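Local coordinates for oxidoreductase, Gfo/Idh/MocA family (Pseudomonas syringae pv. tomato, PDB 3DTY), which is probably a nucleotide-dependent oxidoreductase, pairing an NAD-binding Rossmann domain with a C-terminal alpha/beta domain, and binds magnesium, at residues Trp15-Gly19 and Ser74-Gln78; Lys103-Gly109 and Leu131-Arg137. One frame throughout, in Å; residues are numbered along the deposited sequence.

Interaction 1. Residues Trp15-Gly19 and Ser74-Gln78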
ATOM      1  N   TRP A  15       2.277 -40.666  14.462  1.00 10.08           N
ATOM      2  CA  TRP A  15       3.065 -40.060  13.402  1.00 10.51           C
ATOM      3  C   TRP A  15       4.580 -40.184  13.503  1.00 10.73           C
ATOM      4  O   TRP A  15       5.139 -40.362  14.587  1.00 11.71           O
ATOM      5  CB  TRP A  15       2.648 -38.588  13.359  1.00 10.65           C
ATOM      6  CG  TRP A  15       3.191 -37.775  12.263  1.00 11.67           C
ATOM      7  CD1 TRP A  15       3.025 -37.977  10.922  1.00 11.23           C
ATOM      8  CD2 TRP A  15       3.922 -36.560  12.403  1.00 12.43           C
ATOM      9  NE1 TRP A  15       3.607 -36.951  10.217  1.00 12.01           N
ATOM     10  CE2 TRP A  15       4.166 -36.067  11.101  1.00 11.03           C
ATOM     11  CE3 TRP A  15       4.395 -35.833  13.505  1.00 13.04           C
ATOM     12  CZ2 TRP A  15       4.860 -34.881  10.869  1.00 12.37           C
ATOM     13  CZ3 TRP A  15       5.088 -34.646  13.273  1.00 15.98           C
ATOM     14  CH2 TRP A  15       5.313 -34.185  11.963  1.00 14.45           C
ATOM     15  N   ALA A  16       5.234 -40.079  12.350  1.00 12.02           N
ATOM     16  CA  ALA A  16       6.682 -40.152  12.251  1.00 11.36           C
ATOM     17  C   ALA A  16       7.183 -39.237  11.138  1.00 12.79           C
ATOM     18  O   ALA A  16       6.416 -38.777  10.295  1.00 11.45           O
ATOM     19  CB  ALA A  16       7.122 -41.581  11.966  1.00 14.19           C
HETATM   20  N   MSE A  17       8.482 -38.968  11.161  1.00 13.57           N
HETATM   21  CA  MSE A  17       9.116 -38.145  10.149  1.00 13.68           C
HETATM   22  C   MSE A  17      10.386 -38.826   9.652  1.00 13.06           C
HETATM   23  O   MSE A  17      11.059 -39.550  10.390  1.00 10.66           O
HETATM   24  CB  MSE A  17       9.484 -36.758  10.702  1.00 17.79           C
HETATM   25  CG  MSE A  17       8.360 -35.742  10.666  1.00 23.82           C
HETATM   26 SE   MSE A  17       8.991 -33.890  10.780  1.00 33.81          SE
HETATM   27  CE  MSE A  17       9.194 -33.535   8.893  1.00 22.46           C
ATOM     28  N   VAL A  18      10.690 -38.600   8.384  1.00 11.63           N
ATOM     29  CA  VAL A  18      11.890 -39.123   7.765  1.00 11.44           C
ATOM     30  C   VAL A  18      12.631 -37.841   7.435  1.00 10.91           C
ATOM     31  O   VAL A  18      12.141 -37.021   6.652  1.00 10.72           O
ATOM     32  CB  VAL A  18      11.559 -39.901   6.483  1.00 11.93           C
ATOM     33  CG1 VAL A  18      12.849 -40.372   5.809  1.00 12.49           C
ATOM     34  CG2 VAL A  18      10.673 -41.083   6.828  1.00 12.76           C
ATOM     35  N   GLY A  19      13.793 -37.655   8.052  1.00 12.45           N
ATOM     36  CA  GLY A  19      14.547 -36.435   7.843  1.00 13.96           C
ATOM     37  C   GLY A  19      13.964 -35.404   8.793  1.00 17.08           C
ATOM     38  O   GLY A  19      13.327 -35.769   9.784  1.00 17.06           O
ATOM     39  N   SER A  74      14.259 -49.567   8.056  1.00 16.91           N
ATOM     40  CA  SER A  74      14.199 -50.272   9.326  1.00 19.20           C
ATOM     41  C   SER A  74      12.982 -49.771  10.114  1.00 17.29           C
ATOM     42  O   SER A  74      12.298 -50.549  10.787  1.00 16.79           O
ATOM     43  CB  SER A  74      15.500 -50.064  10.115  1.00 19.50           C
ATOM     44  OG  SER A  74      15.835 -48.695  10.218  1.00 27.61           O
HETATM   45  N   MSE A  75      12.701 -48.477  10.019  1.00 16.58           N
HETATM   46  CA  MSE A  75      11.547 -47.918  10.720  1.00 16.99           C
HETATM   47  C   MSE A  75      10.248 -48.536  10.208  1.00 15.98           C
HETATM   48  O   MSE A  75       9.443 -49.040  10.988  1.00 17.01           O
HETATM   49  CB  MSE A  75      11.477 -46.392  10.557  1.00 18.47           C
HETATM   50  CG  MSE A  75      10.171 -45.793  11.109  1.00 21.23           C
HETATM   51 SE   MSE A  75      10.229 -43.890  11.490  1.00 28.95          SE
HETATM   52  CE  MSE A  75       9.887 -43.195   9.710  1.00 19.47           C
ATOM     53  N   PHE A  76      10.047 -48.503   8.894  1.00 16.42           N
ATOM     54  CA  PHE A  76       8.827 -49.057   8.318  1.00 19.03           C
ATOM     55  C   PHE A  76       8.652 -50.535   8.674  1.00 21.30           C
ATOM     56  O   PHE A  76       7.563 -50.961   9.066  1.00 22.24           O
ATOM     57  CB  PHE A  76       8.819 -48.885   6.794  1.00 17.39           C
ATOM     58  CG  PHE A  76       8.764 -47.449   6.335  1.00 17.26           C
ATOM     59  CD1 PHE A  76       8.459 -46.425   7.229  1.00 15.64           C
ATOM     60  CD2 PHE A  76       9.019 -47.123   5.006  1.00 16.74           C
ATOM     61  CE1 PHE A  76       8.397 -45.103   6.806  1.00 15.95           C
ATOM     62  CE2 PHE A  76       8.959 -45.801   4.572  1.00 15.35           C
ATOM     63  CZ  PHE A  76       8.654 -44.790   5.472  1.00 15.83           C
ATOM     64  N   GLU A  77       9.723 -51.314   8.541  1.00 22.90           N
ATOM     65  CA  GLU A  77       9.675 -52.746   8.842  1.00 24.83           C
ATOM     66  C   GLU A  77       9.319 -53.063  10.299  1.00 24.52           C
ATOM     67  O   GLU A  77       8.409 -53.856  10.569  1.00 25.64           O
ATOM     68  CB  GLU A  77      11.016 -53.398   8.489  1.00 26.88           C
ATOM     69  CG  GLU A  77      11.132 -53.833   7.035  1.00 31.79           C
ATOM     70  CD  GLU A  77      12.575 -54.012   6.584  1.00 34.34           C
ATOM     71  OE1 GLU A  77      13.423 -54.389   7.425  1.00 34.53           O
ATOM     72  OE2 GLU A  77      12.855 -53.783   5.383  1.00 35.58           O
ATOM     73  N   GLN A  78      10.032 -52.435  11.228  1.00 23.58           N
ATOM     74  CA  GLN A  78       9.821 -52.653  12.656  1.00 23.93           C
ATOM     75  C   GLN A  78       8.533 -52.050  13.208  1.00 23.45           C
ATOM     76  O   GLN A  78       7.861 -52.658  14.043  1.00 24.36           O
ATOM     77  CB  GLN A  78      11.032 -52.127  13.440  1.00 25.14           C
ATOM     78  CG  GLN A  78      12.257 -53.034  13.319  1.00 28.52           C
ATOM     79  CD  GLN A  78      13.535 -52.392  13.822  1.00 33.00           C
ATOM     80  OE1 GLN A  78      13.622 -51.956  14.975  1.00 35.38           O
ATOM     81  NE2 GLN A  78      14.544 -52.336  12.957  1.00 34.66           N
TER

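Interaction 2. Residues Lys103-Gly109 and Leu131-Arg137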
ATOM      1  N   LYS A 103       7.165 -44.583  -1.813  1.00  8.69           N
ATOM      2  CA  LYS A 103       6.806 -45.916  -2.290  1.00 11.04           C
ATOM      3  C   LYS A 103       6.883 -46.932  -1.150  1.00 11.29           C
ATOM      4  O   LYS A 103       5.944 -47.698  -0.922  1.00 11.86           O
ATOM      5  CB  LYS A 103       7.748 -46.336  -3.418  1.00 12.65           C
ATOM      6  CG  LYS A 103       7.388 -47.645  -4.121  1.00 13.26           C
ATOM      7  CD  LYS A 103       8.259 -47.831  -5.363  1.00 16.44           C
ATOM      8  CE  LYS A 103       8.043 -49.183  -6.004  1.00 20.11           C
ATOM      9  NZ  LYS A 103       8.550 -50.284  -5.144  1.00 23.33           N
ATOM     10  N   ALA A 104       8.007 -46.931  -0.441  1.00 11.68           N
ATOM     11  CA  ALA A 104       8.215 -47.840   0.682  1.00 12.70           C
ATOM     12  C   ALA A 104       7.142 -47.628   1.751  1.00 13.76           C
ATOM     13  O   ALA A 104       6.585 -48.582   2.286  1.00 14.21           O
ATOM     14  CB  ALA A 104       9.608 -47.620   1.283  1.00 12.31           C
ATOM     15  N   ALA A 105       6.854 -46.371   2.060  1.00 12.96           N
ATOM     16  CA  ALA A 105       5.841 -46.062   3.057  1.00 11.48           C
ATOM     17  C   ALA A 105       4.481 -46.607   2.631  1.00 11.58           C
ATOM     18  O   ALA A 105       3.788 -47.232   3.429  1.00 11.47           O
ATOM     19  CB  ALA A 105       5.758 -44.561   3.273  1.00 10.30           C
ATOM     20  N   LEU A 106       4.091 -46.362   1.383  1.00 11.74           N
ATOM     21  CA  LEU A 106       2.802 -46.851   0.896  1.00 13.29           C
ATOM     22  C   LEU A 106       2.746 -48.381   0.940  1.00 14.53           C
ATOM     23  O   LEU A 106       1.761 -48.973   1.402  1.00 14.81           O
ATOM     24  CB  LEU A 106       2.543 -46.371  -0.537  1.00 12.85           C
ATOM     25  CG  LEU A 106       2.202 -44.891  -0.763  1.00 15.00           C
ATOM     26  CD1 LEU A 106       2.103 -44.609  -2.258  1.00 14.07           C
ATOM     27  CD2 LEU A 106       0.875 -44.551  -0.070  1.00 14.70           C
ATOM     28  N   GLU A 107       3.806 -49.018   0.454  1.00 15.52           N
ATOM     29  CA  GLU A 107       3.872 -50.476   0.440  1.00 17.71           C
ATOM     30  C   GLU A 107       3.800 -51.002   1.865  1.00 17.80           C
ATOM     31  O   GLU A 107       3.392 -52.134   2.087  1.00 18.69           O
ATOM     32  CB  GLU A 107       5.166 -50.944  -0.223  1.00 19.05           C
ATOM     33  CG  GLU A 107       5.354 -50.392  -1.618  1.00 22.95           C
ATOM     34  CD  GLU A 107       6.593 -50.927  -2.299  1.00 24.06           C
ATOM     35  OE1 GLU A 107       7.679 -50.922  -1.676  1.00 26.13           O
ATOM     36  OE2 GLU A 107       6.478 -51.341  -3.467  1.00 26.09           O
ATOM     37  N   ALA A 108       4.198 -50.169   2.823  1.00 15.65           N
ATOM     38  CA  ALA A 108       4.163 -50.547   4.226  1.00 15.34           C
ATOM     39  C   ALA A 108       2.833 -50.165   4.882  1.00 15.61           C
ATOM     40  O   ALA A 108       2.699 -50.219   6.104  1.00 17.66           O
ATOM     41  CB  ALA A 108       5.319 -49.903   4.964  1.00 14.21           C
ATOM     42  N   GLY A 109       1.854 -49.778   4.065  1.00 15.58           N
ATOM     43  CA  GLY A 109       0.545 -49.413   4.581  1.00 13.73           C
ATOM     44  C   GLY A 109       0.503 -48.123   5.381  1.00 12.39           C
ATOM     45  O   GLY A 109      -0.287 -47.980   6.316  1.00 12.58           O
ATOM     46  N   LEU A 131      -0.029 -47.164  -6.362  1.00 10.83           N
ATOM     47  CA  LEU A 131       0.189 -47.761  -5.043  1.00 11.82           C
ATOM     48  C   LEU A 131      -0.735 -47.167  -3.988  1.00 11.29           C
ATOM     49  O   LEU A 131      -1.205 -47.870  -3.086  1.00  9.95           O
ATOM     50  CB  LEU A 131       1.634 -47.558  -4.605  1.00  9.99           C
ATOM     51  CG  LEU A 131       2.677 -48.374  -5.367  1.00 12.80           C
ATOM     52  CD1 LEU A 131       4.058 -47.864  -5.005  1.00 10.80           C
ATOM     53  CD2 LEU A 131       2.539 -49.859  -5.027  1.00 12.06           C
ATOM     54  N   SER A 132      -0.987 -45.869  -4.101  1.00 11.09           N
ATOM     55  CA  SER A 132      -1.857 -45.188  -3.157  1.00 14.36           C
ATOM     56  C   SER A 132      -3.257 -45.793  -3.197  1.00 14.32           C
ATOM     57  O   SER A 132      -3.861 -46.047  -2.159  1.00 16.10           O
ATOM     58  CB  SER A 132      -1.932 -43.694  -3.480  1.00 14.05           C
ATOM     59  OG  SER A 132      -2.764 -43.033  -2.545  1.00 18.87           O
ATOM     60  N   HIS A 133      -3.770 -46.029  -4.398  1.00 15.71           N
ATOM     61  CA  HIS A 133      -5.098 -46.605  -4.522  1.00 17.97           C
ATOM     62  C   HIS A 133      -5.085 -48.067  -4.076  1.00 18.68           C
ATOM     63  O   HIS A 133      -5.997 -48.522  -3.392  1.00 19.16           O
ATOM     64  CB  HIS A 133      -5.602 -46.498  -5.968  1.00 20.04           C
ATOM     65  CG  HIS A 133      -5.812 -45.088  -6.433  1.00 23.82           C
ATOM     66  ND1 HIS A 133      -6.472 -44.145  -5.676  1.00 26.44           N
ATOM     67  CD2 HIS A 133      -5.466 -44.467  -7.586  1.00 26.05           C
ATOM     68  CE1 HIS A 133      -6.522 -43.003  -6.341  1.00 25.36           C
ATOM     69  NE2 HIS A 133      -5.919 -43.171  -7.502  1.00 25.46           N
ATOM     70  N   LYS A 134      -4.037 -48.790  -4.447  1.00 17.96           N
ATOM     71  CA  LYS A 134      -3.911 -50.200  -4.090  1.00 18.35           C
ATOM     72  C   LYS A 134      -3.890 -50.426  -2.586  1.00 19.06           C
ATOM     73  O   LYS A 134      -4.585 -51.301  -2.059  1.00 19.06           O
ATOM     74  CB  LYS A 134      -2.624 -50.780  -4.690  1.00 19.56           C
ATOM     75  CG  LYS A 134      -2.350 -52.226  -4.302  1.00 20.72           C
ATOM     76  CD  LYS A 134      -1.018 -52.700  -4.850  1.00 24.02           C
ATOM     77  CE  LYS A 134      -0.772 -54.165  -4.526  1.00 25.88           C
ATOM     78  NZ  LYS A 134       0.568 -54.617  -5.008  1.00 27.96           N
ATOM     79  N   HIS A 135      -3.078 -49.639  -1.894  1.00 18.07           N
ATOM     80  CA  HIS A 135      -2.935 -49.767  -0.456  1.00 17.36           C
ATOM     81  C   HIS A 135      -3.902 -48.887   0.318  1.00 16.25           C
ATOM     82  O   HIS A 135      -3.876 -48.860   1.546  1.00 16.48           O
ATOM     83  CB  HIS A 135      -1.491 -49.453  -0.079  1.00 19.22           C
ATOM     84  CG  HIS A 135      -0.510 -50.456  -0.609  1.00 21.17           C
ATOM     85  ND1 HIS A 135      -0.367 -51.707  -0.064  1.00 21.65           N
ATOM     86  CD2 HIS A 135       0.338 -50.395  -1.662  1.00 22.62           C
ATOM     87  CE1 HIS A 135       0.536 -52.386  -0.759  1.00 22.14           C
ATOM     88  NE2 HIS A 135       0.975 -51.614  -1.729  1.00 22.38           N
ATOM     89  N   ASN A 136      -4.752 -48.168  -0.408  1.00 14.96           N
ATOM     90  CA  ASN A 136      -5.746 -47.290   0.197  1.00 15.69           C
ATOM     91  C   ASN A 136      -5.164 -46.382   1.287  1.00 15.75           C
ATOM     92  O   ASN A 136      -5.655 -46.355   2.413  1.00 15.99           O
ATOM     93  CB  ASN A 136      -6.889 -48.128   0.782  1.00 17.94           C
ATOM     94  CG  ASN A 136      -8.059 -47.277   1.231  1.00 19.44           C
ATOM     95  OD1 ASN A 136      -8.600 -46.492   0.453  1.00 20.49           O
ATOM     96  ND2 ASN A 136      -8.457 -47.426   2.492  1.00 19.65           N
ATOM     97  N   ARG A 137      -4.113 -45.644   0.938  1.00 14.58           N
ATOM     98  CA  ARG A 137      -3.454 -44.719   1.861  1.00 14.67           C
ATOM     99  C   ARG A 137      -3.267 -43.401   1.126  1.00 13.25           C
ATOM    100  O   ARG A 137      -2.967 -43.401  -0.065  1.00 14.20           O
ATOM    101  CB  ARG A 137      -2.091 -45.273   2.295  1.00 16.47           C
ATOM    102  CG  ARG A 137      -2.182 -46.447   3.248  1.00 20.96           C
ATOM    103  CD  ARG A 137      -2.741 -46.001   4.594  1.00 25.00           C
ATOM    104  NE  ARG A 137      -2.859 -47.115   5.525  1.00 28.31           N
ATOM    105  CZ  ARG A 137      -3.823 -48.026   5.479  1.00 30.72           C
ATOM    106  NH1 ARG A 137      -4.764 -47.946   4.547  1.00 31.63           N
ATOM    107  NH2 ARG A 137      -3.835 -49.026   6.354  1.00 32.26           N
TER

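Interaction 1. Residues Trp15-Gly19 and Ser74-Gln78
A16 opens the contact from strand 13-17: its CB points at helix 72-79 and meets the selenomethionine side chain of M75, with SE 3.9 Å from A16 CB. M17, also selenomethionine, turns its own side chain to the other side of the strand, so here the backbone does the touching, and M75 CE comes to 3.9 Å from M17 O. At V18 the side chain again faces the helix. Its CG2 branch lies 3.7 Å from M75 CE and, more loosely, 4.4 Å from F76 CZ, which it approaches obliquely. M75 thus serves all three residues. Its CG is anti to the backbone N (chi1 172°), which carries the chain away from the helix toward the strand, and the bend at chi3 (83°) swings CE off the line of the chain, where it meets both M17 O and V18 CG2. No hydrogen bond crosses the interface; it is a buried, apolar seam of the Rossmann fold, in which the side chains of A16 and V18 point to the helix and that of M17 points away. W15 and M17 pack against helix 27-35 on one face of the parallel sheet, while on the other M75 also touches V89 of strand 88-92, V18 reaches I101 of helix 98-107, and F76 packs on A104 and A105 of the same helix.

Interaction 2. Residues Lys103-Gly109 and Leu131-Arg137
L106 and L131 meet at the centre of the contact, where L106 CD1 lies 3.8 Å from L131 CB and equally near S132 N. The other branch of L106, CD2, turns to R137. From that residue's CB, 3.9 Å from L106 CD2, the chain bends at chi2 (-68°); CG and CD then run past the backbone carbonyl of G109, and R137 NE donates a hydrogen bond of 2.8 Å to G109 O. The donor stands above the carbonyl plane and the bond is bent, at 134°. Beyond CZ, R137 NH2 lies 3.7 Å from G109 O and R137 NH1 turns back to N136 O at 2.8 Å, so two backbone carbonyls fix the guanidinium group. Both helices end in Schellman motifs, with G109 and N136 as the positive-phi residues, and the contact joins these two C-termini on one side of the Rossmann sheet. H135 lays one ring face over the end of helix 98-107: L106 O sits 3.4 Å from CG, and E107 CA makes a CH-pi contact off the ring centre. At the far end K103 CG presses tightly on L131 CD1, while K103 NZ forms a salt bridge with E107 OE2 (2.9 Å).

Helix 98-107 connects the two contacts, whose centres lie about 14 Å apart within the Rossmann domain. F76 of interaction 1 packs on this helix and on the residue just after it: F76 CE2 is 3.3 Å from A105 N, and F76 CB is 4.1 Å from A108 CB. Helices 72-79, 98-107 and 122-134 therefore form a continuous layer, interaction 1 joining it to strand 13-17 and interaction 2 joining its last two members. Interaction 2 also lies nearer the magnesium site of E123 and N127: the L131 side chain is about 5 Å from that of N127, and the K103 side chain about 9 Å from a bound magnesium ion. Interaction 1 is remote from this site.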